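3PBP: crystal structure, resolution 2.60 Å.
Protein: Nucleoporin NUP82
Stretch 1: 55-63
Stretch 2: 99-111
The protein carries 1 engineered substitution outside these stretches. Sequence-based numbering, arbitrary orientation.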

# COMPACT_ATOMS: atom_id res chain seq x y z
N HIS A 55 -9.52 -34.41 -6.85
CA HIS A 55 -8.78 -35.01 -5.77
C HIS A 55 -8.96 -34.22 -4.50
O HIS A 55 -9.43 -33.09 -4.55
CB HIS A 55 -7.31 -35.12 -6.16
CG HIS A 55 -7.10 -35.77 -7.49
ND1 HIS A 55 -7.37 -35.12 -8.68
CD2 HIS A 55 -6.72 -37.02 -7.83
CE1 HIS A 55 -7.17 -35.95 -9.69
NE2 HIS A 55 -6.77 -37.11 -9.20
N SER A 56 -8.60 -34.81 -3.37
CA SER A 56 -8.76 -34.16 -2.08
C SER A 56 -7.60 -34.32 -1.12
O SER A 56 -6.79 -35.24 -1.22
CB SER A 56 -10.01 -34.68 -1.39
OG SER A 56 -11.12 -34.53 -2.25
N LEU A 57 -7.54 -33.39 -0.17
CA LEU A 57 -6.51 -33.38 0.85
C LEU A 57 -7.13 -32.73 2.06
O LEU A 57 -7.18 -31.51 2.17
CB LEU A 57 -5.30 -32.58 0.41
CG LEU A 57 -4.27 -32.40 1.53
CD1 LEU A 57 -3.78 -33.78 1.96
CD2 LEU A 57 -3.12 -31.52 1.05
N ASN A 58 -7.62 -33.56 2.98
CA ASN A 58 -8.23 -33.08 4.21
C ASN A 58 -7.14 -32.53 5.10
O ASN A 58 -6.18 -33.22 5.42
CB ASN A 58 -8.95 -34.23 4.92
CG ASN A 58 -9.69 -33.77 6.14
OD1 ASN A 58 -9.09 -33.34 7.12
ND2 ASN A 58 -11.02 -33.86 6.08
N PHE A 59 -7.29 -31.27 5.52
CA PHE A 59 -6.28 -30.65 6.37
C PHE A 59 -6.76 -30.33 7.78
O PHE A 59 -6.09 -29.57 8.49
CB PHE A 59 -5.72 -29.39 5.68
CG PHE A 59 -6.76 -28.35 5.35
CD1 PHE A 59 -7.16 -27.42 6.29
CD2 PHE A 59 -7.34 -28.31 4.08
CE1 PHE A 59 -8.12 -26.45 5.98
CE2 PHE A 59 -8.30 -27.34 3.76
CZ PHE A 59 -8.69 -26.41 4.71
N SER A 60 -7.89 -30.90 8.19
CA SER A 60 -8.44 -30.70 9.53
C SER A 60 -7.38 -30.96 10.59
O SER A 60 -7.31 -30.28 11.61
CB SER A 60 -9.61 -31.64 9.79
OG SER A 60 -10.63 -31.47 8.82
N ARG A 61 -6.55 -31.95 10.33
CA ARG A 61 -5.48 -32.33 11.23
C ARG A 61 -4.51 -31.18 11.47
O ARG A 61 -3.85 -31.13 12.50
CB ARG A 61 -4.71 -33.52 10.65
CG ARG A 61 -3.94 -34.32 11.69
CD ARG A 61 -2.52 -34.55 11.23
NE ARG A 61 -2.46 -34.98 9.84
CZ ARG A 61 -1.33 -35.14 9.16
NH1 ARG A 61 -0.16 -34.91 9.75
NH2 ARG A 61 -1.36 -35.53 7.88
N HIS A 62 -4.44 -30.25 10.52
CA HIS A 62 -3.54 -29.10 10.63
C HIS A 62 -4.25 -27.79 10.91
O HIS A 62 -3.67 -26.88 11.50
CB HIS A 62 -2.73 -28.97 9.35
CG HIS A 62 -1.77 -30.09 9.12
ND1 HIS A 62 -0.62 -30.25 9.86
CD2 HIS A 62 -1.81 -31.13 8.25
CE1 HIS A 62 0.02 -31.33 9.46
NE2 HIS A 62 -0.68 -31.89 8.48
N LEU A 63 -5.50 -27.69 10.49
CA LEU A 63 -6.27 -26.48 10.70
C LEU A 63 -7.75 -26.70 10.46
O LEU A 63 -8.15 -27.29 9.45
CB LEU A 63 -5.79 -25.36 9.76
CG LEU A 63 -6.68 -24.11 9.62
CD1 LEU A 63 -6.78 -23.36 10.94
CD2 LEU A 63 -6.10 -23.20 8.56
N ASN A 99 -3.08 -39.76 -5.14
CA ASN A 99 -3.41 -40.47 -3.92
C ASN A 99 -2.57 -39.95 -2.76
O ASN A 99 -1.51 -40.50 -2.46
CB ASN A 99 -3.17 -41.97 -4.12
CG ASN A 99 -4.23 -42.81 -3.47
OD1 ASN A 99 -5.43 -42.62 -3.71
ND2 ASN A 99 -3.81 -43.76 -2.63
N VAL A 100 -3.05 -38.90 -2.12
CA VAL A 100 -2.33 -38.30 -1.00
C VAL A 100 -2.74 -38.96 0.32
O VAL A 100 -3.58 -38.44 1.06
CB VAL A 100 -2.61 -36.79 -0.91
CG1 VAL A 100 -1.48 -36.10 -0.17
CG2 VAL A 100 -2.79 -36.21 -2.30
N GLU A 101 -2.13 -40.11 0.61
CA GLU A 101 -2.43 -40.85 1.83
C GLU A 101 -1.36 -40.67 2.89
O GLU A 101 -1.66 -40.26 4.01
CB GLU A 101 -2.57 -42.33 1.51
CG GLU A 101 -3.92 -42.90 1.89
CD GLU A 101 -4.57 -43.66 0.75
OE1 GLU A 101 -4.90 -43.03 -0.28
OE2 GLU A 101 -4.76 -44.89 0.87
N ASP A 102 -0.11 -40.98 2.54
CA ASP A 102 1.02 -40.83 3.45
C ASP A 102 0.88 -39.63 4.35
O ASP A 102 0.87 -38.50 3.88
CB ASP A 102 2.31 -40.65 2.65
CG ASP A 102 3.24 -41.83 2.76
OD1 ASP A 102 3.60 -42.20 3.90
OD2 ASP A 102 3.61 -42.39 1.71
N VAL A 103 0.77 -39.86 5.66
CA VAL A 103 0.66 -38.75 6.59
C VAL A 103 1.89 -37.85 6.43
O VAL A 103 1.82 -36.64 6.62
CB VAL A 103 0.58 -39.26 8.05
CG1 VAL A 103 0.67 -38.09 9.03
CG2 VAL A 103 -0.72 -40.04 8.25
N SER A 104 3.02 -38.47 6.06
CA SER A 104 4.27 -37.74 5.85
C SER A 104 4.21 -36.88 4.58
O SER A 104 4.76 -35.78 4.55
CB SER A 104 5.44 -38.74 5.75
OG SER A 104 5.24 -39.65 4.69
N ILE A 105 3.55 -37.40 3.55
CA ILE A 105 3.40 -36.69 2.29
C ILE A 105 2.38 -35.55 2.38
O ILE A 105 2.51 -34.53 1.70
CB ILE A 105 2.98 -37.65 1.14
CG1 ILE A 105 4.19 -38.49 0.71
CG2 ILE A 105 2.43 -36.87 -0.03
CD1 ILE A 105 3.94 -39.37 -0.51
N GLN A 106 1.38 -35.72 3.24
CA GLN A 106 0.35 -34.70 3.41
C GLN A 106 0.87 -33.53 4.22
O GLN A 106 0.39 -32.41 4.06
CB GLN A 106 -0.87 -35.28 4.12
CG GLN A 106 -1.53 -36.42 3.38
CD GLN A 106 -2.77 -36.93 4.09
OE1 GLN A 106 -2.76 -37.11 5.32
NE2 GLN A 106 -3.83 -37.17 3.34
N ASP A 107 1.83 -33.79 5.09
CA ASP A 107 2.39 -32.73 5.91
C ASP A 107 3.33 -31.92 5.04
O ASP A 107 3.68 -30.78 5.36
CB ASP A 107 3.14 -33.30 7.11
CG ASP A 107 2.23 -34.08 8.04
OD1 ASP A 107 1.03 -34.18 7.73
OD2 ASP A 107 2.73 -34.58 9.08
N ALA A 108 3.76 -32.54 3.94
CA ALA A 108 4.67 -31.89 3.01
C ALA A 108 3.98 -30.67 2.40
O ALA A 108 4.63 -29.70 2.01
CB ALA A 108 5.06 -32.86 1.90
N PHE A 109 2.65 -30.73 2.32
CA PHE A 109 1.86 -29.65 1.75
C PHE A 109 1.63 -28.48 2.69
O PHE A 109 1.01 -27.49 2.31
CB PHE A 109 0.54 -30.21 1.24
CG PHE A 109 0.71 -31.22 0.14
CD1 PHE A 109 1.50 -30.93 -0.97
CD2 PHE A 109 0.12 -32.48 0.23
CE1 PHE A 109 1.69 -31.86 -1.97
CE2 PHE A 109 0.31 -33.42 -0.76
CZ PHE A 109 1.10 -33.10 -1.87
N GLN A 110 2.12 -28.60 3.92
CA GLN A 110 1.99 -27.51 4.88
C GLN A 110 3.33 -26.83 4.71
O GLN A 110 4.35 -27.29 5.20
CB GLN A 110 1.82 -28.05 6.30
CG GLN A 110 0.53 -28.82 6.53
CD GLN A 110 -0.73 -28.04 6.13
OE1 GLN A 110 -0.99 -26.93 6.64
NE2 GLN A 110 -1.52 -28.62 5.23
N ILE A 111 3.31 -25.71 4.00
CA ILE A 111 4.53 -25.00 3.69
C ILE A 111 5.01 -23.91 4.64
O ILE A 111 6.23 -23.72 4.80
CB ILE A 111 4.42 -24.43 2.28
CG1 ILE A 111 4.23 -25.60 1.32
CG2 ILE A 111 5.64 -23.62 1.93
CD1 ILE A 111 4.10 -25.19 -0.12

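Stretch 2 meets stretch 1 through side chains alone where hydrogen bonds are concerned, and the contact divides into an apolar patch around Leu57 and a polar cluster around Arg61 and His62. Asn99 points away from stretch 1, and the first contact is made by Val100, whose CA lies 6.7 Å from the CA of Leu57. The CA-to-CB bond of Val100 is directed toward the strand, and its CG1 packs against Leu57 CD1 at 3.9 Å. Glu101 and Asp102 then turn away from the partner as the chain enters the helix; Asp102 occupies the N-cap position without making a capping bond through its side chain.

On the first turn of the helix, Val103 lies beside Arg61, with CG1 over one face of the guanidinium and 3.4 Å from Arg61 NH1. The polar partners, Gln106 OE1 and Asp107 OD1, lie at the edge of the guanidinium, near its plane. Ser104 and Ile105 point away, and Gln106 brings the helix back to stretch 1. Its OE1 accepts a weak hydrogen bond from Arg61 NH2 (3.3 Å), while its NE2 makes a short but poorly angled, weak bond to the backbone O of Val100 (2.6 Å). The same NE2 lies 3.7 Å from Leu57 CD1, so the amide bridges the polar and apolar parts of the contact.

Asp107 is the polar centre. Its CA-to-CB bond runs sideways, yet the carboxylate comes nearer to stretch 1 and forms a salt bridge with Arg61. Arg61 NH1 to Asp107 OD1 is very short, 2.5 Å, and its angle of 122° is far from linear; Arg61 NH1 also donates weakly to Asp107 OD2 at 3.0 Å, and Arg61 NH2 weakly to Asp107 OD1 at 2.7 Å. His62 NE2 donates to Asp107 OD1 at 3.0 Å, at 145° a better angle than either Arg61 bond to that oxygen, so one carboxylate oxygen ties together two consecutive residues of stretch 1.

Across the type I turn from Asp107 to Gln110, Ala108 is out of reach, while the CA-to-CB bonds of Phe109 and Gln110 point toward stretch 1. Phe109 CD2 approaches Leu57 CD2 at 3.5 Å, the ring meeting the methyl obliquely. Finally, Gln110 lays its aliphatic CG over one face of the His62 ring, 3.6 Å from CG to the ring centroid and only 6° off the normal, a CH-pi contact. The imidazole therefore uses its face for Gln110 and its edge for Asp107.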